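Local coordinates for development-specific protein S (Myxococcus xanthus, PDB 1NPS) that binds calcium ions through its N-terminal beta/gamma-crystallin domain and assembles on the surface of myxospores during fruiting body formation, at residues L51-G56 / N75-S80. Sequence-based numbering, arbitrary orientation.
Sequences LYQNDG and NNNVSS. With CA (calcium ion), chain C; CA (calcium ion), chain B.
Tyr52 pairs with Ser79 and Ser80 in a classic beta bulge at one end of an antiparallel sheet, beside a calcium site of the second Greek key motif. This is the beta/gamma-crystallin fold. The contact joins strand 47-52 to the loop leading into strand 80-85. Tyr52 N donates to Ser80 O at 3.0 Å. Tyr52 O accepts from Ser79 N at 2.8 Å. The same carbonyl receives a CA-H...O contact from Val78. One residue before Tyr52, Leu51 CB packs on Val78 CG2 at 3.8 Å; both residues are buried.

Beyond Tyr52 the chain turns a corner at Gln53, which brings its carbonyl to the calcium. Gln53 O lies 2.4 Å from the calcium ion, and Ser79 OG lies 2.1 Å from it. The Ser79 hydroxyl lies anti to its own carbonyl carbon (chi1 -59°), which places it on the metal. Asn35 also hydrogen-bonds to this hydroxyl, and Asn36 OD1 from the first Greek key motif completes the protein ligands. Asn77 OD1 accepts a hydrogen bond from a water at this calcium, consistent with binding through water in this structure. Asn76 OD1 binds the other calcium, linking the two sites through one short loop.

The Ser80 side chain ties down the turn after Gln53. Ser80 OG donates to Asn54 O at 2.7 Å, in the plane of that carbonyl, and also hydrogen-bonds with Phe57 N. An alanine here would probably leave Asn54 O and Phe57 N without their shared hydroxyl partner and let the 54-57 turn shift. The Ser80 hydroxyl sits between its own backbone N and carbonyl carbon (chi1 61°), which sets Ser80 OG beside Tyr52 CB at 3.4 Å.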
loop_
_atom_site.group_PDB
_atom_site.type_symbol
_atom_site.label_atom_id
_atom_site.label_comp_id
_atom_site.label_asym_id
_atom_site.label_seq_id
_atom_site.Cartn_x
_atom_site.Cartn_y
_atom_site.Cartn_z
ATOM N N LEU A 51 1.680 5.475 0.969
ATOM C CA LEU A 51 2.702 4.457 1.194
ATOM C C LEU A 51 3.968 5.166 1.695
ATOM O O LEU A 51 4.373 6.186 1.141
ATOM C CB LEU A 51 2.970 3.690 -0.103
ATOM C CG LEU A 51 1.741 3.297 -0.927
ATOM C CD1 LEU A 51 2.193 2.492 -2.132
ATOM C CD2 LEU A 51 0.744 2.512 -0.099
ATOM N N TYR A 52 4.547 4.658 2.773
ATOM C CA TYR A 52 5.731 5.258 3.392
ATOM C C TYR A 52 6.925 4.340 3.313
ATOM O O TYR A 52 6.795 3.131 3.473
ATOM C CB TYR A 52 5.462 5.565 4.875
ATOM C CG TYR A 52 4.288 6.477 5.143
ATOM C CD1 TYR A 52 4.450 7.854 5.190
ATOM C CD2 TYR A 52 3.017 5.959 5.366
ATOM C CE1 TYR A 52 3.374 8.690 5.453
ATOM C CE2 TYR A 52 1.945 6.776 5.628
ATOM C CZ TYR A 52 2.123 8.142 5.669
ATOM O OH TYR A 52 1.038 8.956 5.896
ATOM N N GLN A 53 8.102 4.916 3.104
ATOM C CA GLN A 53 9.333 4.139 3.020
ATOM C C GLN A 53 9.793 3.687 4.401
ATOM O O GLN A 53 10.492 2.687 4.547
ATOM C CB GLN A 53 10.420 4.976 2.354
ATOM C CG GLN A 53 11.690 4.204 2.018
ATOM C CD GLN A 53 12.450 4.847 0.871
ATOM O OE1 GLN A 53 12.081 4.687 -0.302
ATOM N NE2 GLN A 53 13.490 5.612 1.197
ATOM N N ASN A 54 9.438 4.465 5.416
ATOM C CA ASN A 54 9.812 4.132 6.792
ATOM C C ASN A 54 8.593 3.709 7.613
ATOM O O ASN A 54 7.464 4.077 7.313
ATOM C CB ASN A 54 10.478 5.327 7.502
ATOM C CG ASN A 54 11.784 5.756 6.861
ATOM O OD1 ASN A 54 12.459 4.975 6.190
ATOM N ND2 ASN A 54 12.163 7.002 7.096
ATOM N N ASP A 55 8.845 2.911 8.640
ATOM C CA ASP A 55 7.798 2.474 9.553
ATOM C C ASP A 55 7.369 3.748 10.303
ATOM O O ASP A 55 8.081 4.752 10.293
ATOM C CB ASP A 55 8.391 1.446 10.531
ATOM C CG ASP A 55 7.332 0.700 11.346
ATOM O OD1 ASP A 55 6.120 0.855 11.080
ATOM O OD2 ASP A 55 7.735 -0.048 12.262
ATOM N N GLY A 56 6.207 3.723 10.938
ATOM C CA GLY A 56 5.771 4.895 11.675
ATOM C C GLY A 56 5.246 6.040 10.835
ATOM O O GLY A 56 5.258 7.200 11.285
ATOM N N ASN A 75 9.084 1.189 -4.969
ATOM C CA ASN A 75 8.921 -0.218 -5.275
ATOM C C ASN A 75 9.768 -1.012 -4.289
ATOM O O ASN A 75 10.942 -0.688 -4.085
ATOM C CB ASN A 75 9.380 -0.514 -6.704
ATOM C CG ASN A 75 9.452 -2.002 -6.994
ATOM O OD1 ASN A 75 8.450 -2.702 -6.952
ATOM N ND2 ASN A 75 10.655 -2.499 -7.239
ATOM N N ASN A 76 9.182 -2.048 -3.685
ATOM C CA ASN A 76 9.899 -2.883 -2.716
ATOM C C ASN A 76 10.586 -2.011 -1.657
ATOM O O ASN A 76 11.721 -2.272 -1.245
ATOM C CB ASN A 76 10.932 -3.781 -3.420
ATOM C CG ASN A 76 10.291 -4.932 -4.220
ATOM O OD1 ASN A 76 9.093 -5.234 -4.089
ATOM N ND2 ASN A 76 11.105 -5.608 -5.014
ATOM N N ASN A 77 9.875 -0.988 -1.199
ATOM C CA ASN A 77 10.400 -0.057 -0.213
ATOM C C ASN A 77 9.322 0.516 0.680
ATOM O O ASN A 77 9.481 1.621 1.179
ATOM C CB ASN A 77 11.118 1.114 -0.900
ATOM C CG ASN A 77 12.614 0.891 -1.046
ATOM O OD1 ASN A 77 13.274 0.387 -0.138
ATOM N ND2 ASN A 77 13.162 1.288 -2.193
ATOM N N VAL A 78 8.193 -0.165 0.820
ATOM C CA VAL A 78 7.117 0.339 1.678
ATOM C C VAL A 78 7.145 -0.362 3.039
ATOM O O VAL A 78 7.156 -1.592 3.110
ATOM C CB VAL A 78 5.721 0.205 0.997
ATOM C CG1 VAL A 78 4.617 0.689 1.918
ATOM C CG2 VAL A 78 5.684 1.022 -0.300
ATOM N N SER A 79 7.161 0.421 4.114
ATOM C CA SER A 79 7.212 -0.139 5.457
ATOM C C SER A 79 6.000 0.174 6.330
ATOM O O SER A 79 5.812 -0.441 7.374
ATOM C CB SER A 79 8.502 0.278 6.159
ATOM O OG SER A 79 9.642 -0.163 5.432
ATOM N N SER A 80 5.213 1.165 5.942
ATOM C CA SER A 80 3.990 1.497 6.672
ATOM C C SER A 80 2.991 2.086 5.680
ATOM O O SER A 80 3.388 2.562 4.603
ATOM C CB SER A 80 4.253 2.394 7.901
ATOM O OG SER A 80 4.837 3.643 7.569
HETATM CA CA CA C . 11.013 0.415 3.926
HETATM CA CA CA B . 7.610 -6.408 -5.025
HETATM O O HOH W 1 12.588 1.063 2.816
HETATM O O HOH W 2 8.437 -7.733 -4.771
HETATM O O HOH W 3 9.663 0.744 3.267
HETATM O O HOH W 4 12.133 0.285 5.229
#